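Long-range contacts in ESX-5 secretion-associated protein EspG5 (Mycobacterium marinum, PDB 6VJ5), which acts as a specific chaperone for cognate PE/PPE proteins, prevents aggregation of PE/PPE dimers and is required for secretion of LipY and PE31/PPE18: residues 238-243 with 283-288; 252-257 with 266-271. All blocks are in the same frame, centred on the assembly; numbering follows the deposited sequence.

Interaction 1: 238-243 with 283-288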
# COMPACT_ATOMS: atom_id res chain seq x y z
N SER C 238 -20.08 4.83 18.69
CA SER C 238 -21.11 4.75 19.71
C SER C 238 -20.71 3.70 20.75
O SER C 238 -20.28 2.60 20.40
CB SER C 238 -22.46 4.40 19.10
OG SER C 238 -22.38 3.22 18.32
N ALA C 239 -20.85 4.05 22.03
CA ALA C 239 -20.50 3.12 23.09
C ALA C 239 -21.37 1.87 23.05
O ALA C 239 -20.98 0.83 23.59
CB ALA C 239 -20.62 3.80 24.45
N SER C 240 -22.53 1.95 22.40
CA SER C 240 -23.50 0.86 22.36
C SER C 240 -23.71 0.40 20.92
O SER C 240 -23.62 1.19 19.98
CB SER C 240 -24.84 1.31 22.95
OG SER C 240 -25.87 0.39 22.63
N VAL C 241 -24.00 -0.89 20.77
CA VAL C 241 -24.35 -1.48 19.49
C VAL C 241 -25.72 -2.12 19.62
O VAL C 241 -26.04 -2.73 20.65
CB VAL C 241 -23.31 -2.52 19.03
CG1 VAL C 241 -23.67 -3.07 17.64
CG2 VAL C 241 -21.92 -1.91 19.02
N LEU C 242 -26.54 -2.00 18.57
CA LEU C 242 -27.82 -2.68 18.49
C LEU C 242 -27.65 -3.95 17.67
O LEU C 242 -27.29 -3.88 16.49
CB LEU C 242 -28.90 -1.79 17.86
CG LEU C 242 -30.22 -2.51 17.54
CD1 LEU C 242 -30.89 -3.01 18.81
CD2 LEU C 242 -31.15 -1.59 16.75
N SER C 243 -27.93 -5.09 18.28
CA SER C 243 -27.90 -6.38 17.59
C SER C 243 -29.31 -6.94 17.53
O SER C 243 -29.95 -7.13 18.57
CB SER C 243 -26.96 -7.35 18.30
OG SER C 243 -27.01 -8.63 17.68
N LYS C 283 -32.09 4.82 18.64
CA LYS C 283 -31.90 6.07 19.36
C LYS C 283 -30.82 5.92 20.42
O LYS C 283 -30.00 6.84 20.62
CB LYS C 283 -33.21 6.52 19.99
CG LYS C 283 -33.13 7.87 20.67
CD LYS C 283 -34.40 8.18 21.46
CE LYS C 283 -34.32 9.55 22.11
NZ LYS C 283 -34.33 10.63 21.08
N THR C 284 -30.80 4.79 21.12
CA THR C 284 -29.82 4.59 22.19
C THR C 284 -28.41 4.49 21.65
O THR C 284 -27.46 4.90 22.33
CB THR C 284 -30.17 3.33 22.99
OG1 THR C 284 -31.47 3.48 23.58
CG2 THR C 284 -29.14 3.09 24.07
N VAL C 285 -28.25 3.95 20.45
CA VAL C 285 -26.96 3.96 19.78
C VAL C 285 -26.52 5.39 19.52
O VAL C 285 -25.41 5.80 19.85
CB VAL C 285 -27.02 3.14 18.48
CG1 VAL C 285 -25.79 3.39 17.64
CG2 VAL C 285 -27.19 1.66 18.80
N LEU C 286 -27.42 6.18 18.91
CA LEU C 286 -27.06 7.54 18.51
C LEU C 286 -26.83 8.45 19.72
O LEU C 286 -26.03 9.38 19.64
CB LEU C 286 -28.15 8.12 17.61
CG LEU C 286 -28.37 7.37 16.30
CD1 LEU C 286 -29.55 7.93 15.53
CD2 LEU C 286 -27.10 7.42 15.44
N ASP C 287 -27.52 8.19 20.83
CA ASP C 287 -27.35 9.03 22.00
C ASP C 287 -26.12 8.66 22.82
O ASP C 287 -25.80 9.37 23.78
CB ASP C 287 -28.60 8.97 22.88
CG ASP C 287 -29.81 9.60 22.21
OD1 ASP C 287 -29.61 10.43 21.30
OD2 ASP C 287 -30.95 9.27 22.59
N THR C 288 -25.42 7.58 22.45
CA THR C 288 -24.16 7.22 23.09
C THR C 288 -22.95 7.65 22.27
O THR C 288 -21.82 7.29 22.61
CB THR C 288 -24.10 5.71 23.33
OG1 THR C 288 -24.31 5.00 22.10
CG2 THR C 288 -25.14 5.28 24.35

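Interaction 2: 252-257 with 266-271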
# COMPACT_ATOMS: atom_id res chain seq x y z
N ILE C 252 -35.05 -11.02 18.32
CA ILE C 252 -34.64 -10.41 19.57
C ILE C 252 -33.74 -9.22 19.28
O ILE C 252 -33.01 -9.19 18.27
CB ILE C 252 -33.90 -11.43 20.47
CG1 ILE C 252 -34.75 -12.70 20.63
CG2 ILE C 252 -33.58 -10.82 21.82
CD1 ILE C 252 -34.10 -13.78 21.48
N ALA C 253 -33.78 -8.23 20.17
CA ALA C 253 -32.97 -7.03 20.07
C ALA C 253 -32.10 -6.91 21.31
O ALA C 253 -32.61 -7.01 22.43
CB ALA C 253 -33.84 -5.78 19.92
N LEU C 254 -30.81 -6.67 21.11
CA LEU C 254 -29.86 -6.50 22.20
C LEU C 254 -29.11 -5.19 22.01
O LEU C 254 -28.69 -4.86 20.90
CB LEU C 254 -28.85 -7.66 22.23
CG LEU C 254 -29.45 -9.06 22.28
CD1 LEU C 254 -28.49 -10.07 21.68
CD2 LEU C 254 -29.78 -9.43 23.71
N TYR C 255 -28.94 -4.45 23.10
CA TYR C 255 -28.19 -3.21 23.02
C TYR C 255 -27.86 -2.72 24.41
O TYR C 255 -28.58 -3.00 25.37
CB TYR C 255 -28.98 -2.14 22.25
CG TYR C 255 -30.28 -1.76 22.92
CD1 TYR C 255 -30.31 -0.78 23.90
CD2 TYR C 255 -31.47 -2.39 22.58
CE1 TYR C 255 -31.49 -0.43 24.52
CE2 TYR C 255 -32.66 -2.04 23.19
CZ TYR C 255 -32.66 -1.06 24.16
OH TYR C 255 -33.84 -0.70 24.78
N GLN C 256 -26.75 -1.98 24.51
CA GLN C 256 -26.41 -1.30 25.75
C GLN C 256 -27.24 -0.02 25.87
O GLN C 256 -27.66 0.57 24.88
CB GLN C 256 -24.92 -0.95 25.78
CG GLN C 256 -24.02 -2.09 26.19
CD GLN C 256 -22.56 -1.79 25.95
OE1 GLN C 256 -21.87 -1.26 26.82
NE2 GLN C 256 -22.08 -2.13 24.77
N GLN C 257 -27.47 0.39 27.11
CA GLN C 257 -28.13 1.65 27.39
C GLN C 257 -27.10 2.69 27.82
O GLN C 257 -26.04 2.35 28.35
CB GLN C 257 -29.19 1.47 28.47
CG GLN C 257 -30.41 0.72 27.97
CD GLN C 257 -31.47 0.57 29.03
OE1 GLN C 257 -31.19 0.64 30.22
NE2 GLN C 257 -32.71 0.37 28.60
N ALA C 266 -21.61 -1.44 32.73
CA ALA C 266 -22.67 -1.13 31.78
C ALA C 266 -23.79 -2.17 31.85
O ALA C 266 -23.64 -3.25 32.42
CB ALA C 266 -22.11 -1.06 30.35
N TRP C 267 -24.92 -1.82 31.23
CA TRP C 267 -26.12 -2.65 31.23
C TRP C 267 -26.50 -3.02 29.80
O TRP C 267 -26.52 -2.15 28.92
CB TRP C 267 -27.29 -1.92 31.90
CG TRP C 267 -27.07 -1.68 33.36
CD1 TRP C 267 -26.38 -0.65 33.92
CD2 TRP C 267 -27.52 -2.50 34.44
NE1 TRP C 267 -26.37 -0.78 35.29
CE2 TRP C 267 -27.07 -1.91 35.63
CE3 TRP C 267 -28.26 -3.68 34.52
CZ2 TRP C 267 -27.34 -2.45 36.89
CZ3 TRP C 267 -28.53 -4.22 35.77
CH2 TRP C 267 -28.07 -3.60 36.93
N LEU C 268 -26.81 -4.30 29.58
CA LEU C 268 -27.30 -4.79 28.30
C LEU C 268 -28.81 -4.97 28.39
O LEU C 268 -29.30 -5.63 29.31
CB LEU C 268 -26.63 -6.10 27.91
CG LEU C 268 -26.95 -6.62 26.50
CD1 LEU C 268 -26.29 -5.77 25.43
CD2 LEU C 268 -26.56 -8.09 26.35
N ALA C 269 -29.53 -4.38 27.45
CA ALA C 269 -30.97 -4.53 27.36
C ALA C 269 -31.29 -5.71 26.45
O ALA C 269 -30.78 -5.80 25.33
CB ALA C 269 -31.62 -3.26 26.81
N ILE C 270 -32.12 -6.62 26.95
CA ILE C 270 -32.59 -7.77 26.19
C ILE C 270 -34.09 -7.57 26.00
O ILE C 270 -34.84 -7.55 26.97
CB ILE C 270 -32.29 -9.10 26.90
CG1 ILE C 270 -30.80 -9.19 27.22
CG2 ILE C 270 -32.72 -10.27 26.02
CD1 ILE C 270 -30.44 -10.33 28.14
N CYS C 271 -34.51 -7.42 24.75
CA CYS C 271 -35.85 -6.95 24.43
C CYS C 271 -36.41 -7.73 23.26
O CYS C 271 -35.66 -8.28 22.45
CB CYS C 271 -35.83 -5.45 24.07
SG CYS C 271 -35.34 -4.36 25.43

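Interaction 1: 238-243 with 283-288
At the break in the long strand 234-247, S238, S240 and L242 meet V285 and T288, in the last turn of helix 275-286 and just after it. V285 meets the backbone and side chains of 238-242 with both methyls. Its CG1, anti to the backbone N (chi1 168°), comes within 3.5 Å of S238 OG. CG2 lies against the backbone from S240 to L242, 3.7 Å from L242 N and 4.0 Å from L242 CB, with S240 O also close by.

Segment 238-240 is braced from within: S238 OG donates to S240 O over 2.9 Å, bridging two residues ahead, and S238 OG itself accepts the N-H of A227 on strand 221-231, so V285 CG1 touches a hydroxyl already engaged on two counts. T288 makes a comparable bond back to the helix. T288 OG1 sits between its own N and carbonyl carbon (chi1 55°) and donates to V285 O at 2.6 Å; T288 N reaches that oxygen from the same face of the carbonyl plane. V285 O thus holds two donors, while S238 CB packs against it.

The contact packs helix 275-286 against strand 234-247 of the antiparallel sheet. The single direct hydrogen bond across it is weak, A239 N to T288 O, long at 3.4 Å but nearly straight (172°). S240 CB passes 3.8 Å from T288 OG1, whereas S240 OG is committed to Q256 O of the next strand. V241 points its CB away from the helix; its side chain packs on the backbone of another protein's chain, and its carbonyl oxygen accepts a hydrogen bond from a side chain there.

Interaction 2: 252-257 with 266-271
A269 CB lies over one face of the Y255 ring, 3.8 Å from its centroid and 19° off the ring normal, a CH-pi contact at the heart of the beta hairpin formed by strands 250-256 and 267-272. The methyl is displaced toward the rim on the CE1-CZ side. Y255 CG stands between its own N and carbonyl carbon (chi1 62°), which starts the side chain on a path across to the partner strand. C271 SG approaches the same ring obliquely, 5.2 Å from the centroid, as a sulfur-aromatic contact.

On the other face of the sheet, L254 and I270 lie side by side and point the same way, with L254 CD2 3.7 Å from I270 CG1. L268 CD1 leans over the backbone instead, 3.6 Å from Y255 C. L268 and I270 also pack against M179 of helix 176-188, while L254 touches an apolar side chain of another protein's chain.

Segments 252-256 and 267-271 run antiparallel, with 162° between their N-to-C directions. Y255 and A269 form a hydrogen-bonded pair: A269 N to Y255 O is the shorter arm at 2.7 Å, and Y255 N to A269 O, with the donor in the carbonyl plane, is 3.2 Å. A253 and C271 form the next such pair, also with two bonds.

At the polar edge, Q256 OE1 passes 3.5 Å from A266 CB, and Q256 NE2 hydrogen-bonds to a polar side chain of another protein's chain. W267 O takes two contacts: Q256 CA points a C-H toward it, and Q257 N donates to it at 3.3 Å, nearly in line with the carbonyl bond.

The centres of the two contacts are about 10 Å apart on the same side of the chain's centre, and both reach the same antiparallel sheet. Along the chain, interaction 2 lies within the loop closed by interaction 1: strand 234-247 leads into the hairpin 250-256/267-272, and helix 275-286 follows directly and returns to the break in the first strand. Strands 234-247 and 250-256 are sheet neighbours, joined by a probable backbone bond from L254 N to S243 O. Y255 also touches S240, L242 and T284, carrying the packing from one contact to the other. Both contacts reach another protein's chain, consistent with this part of the chaperone contributing to PE/PPE recognition.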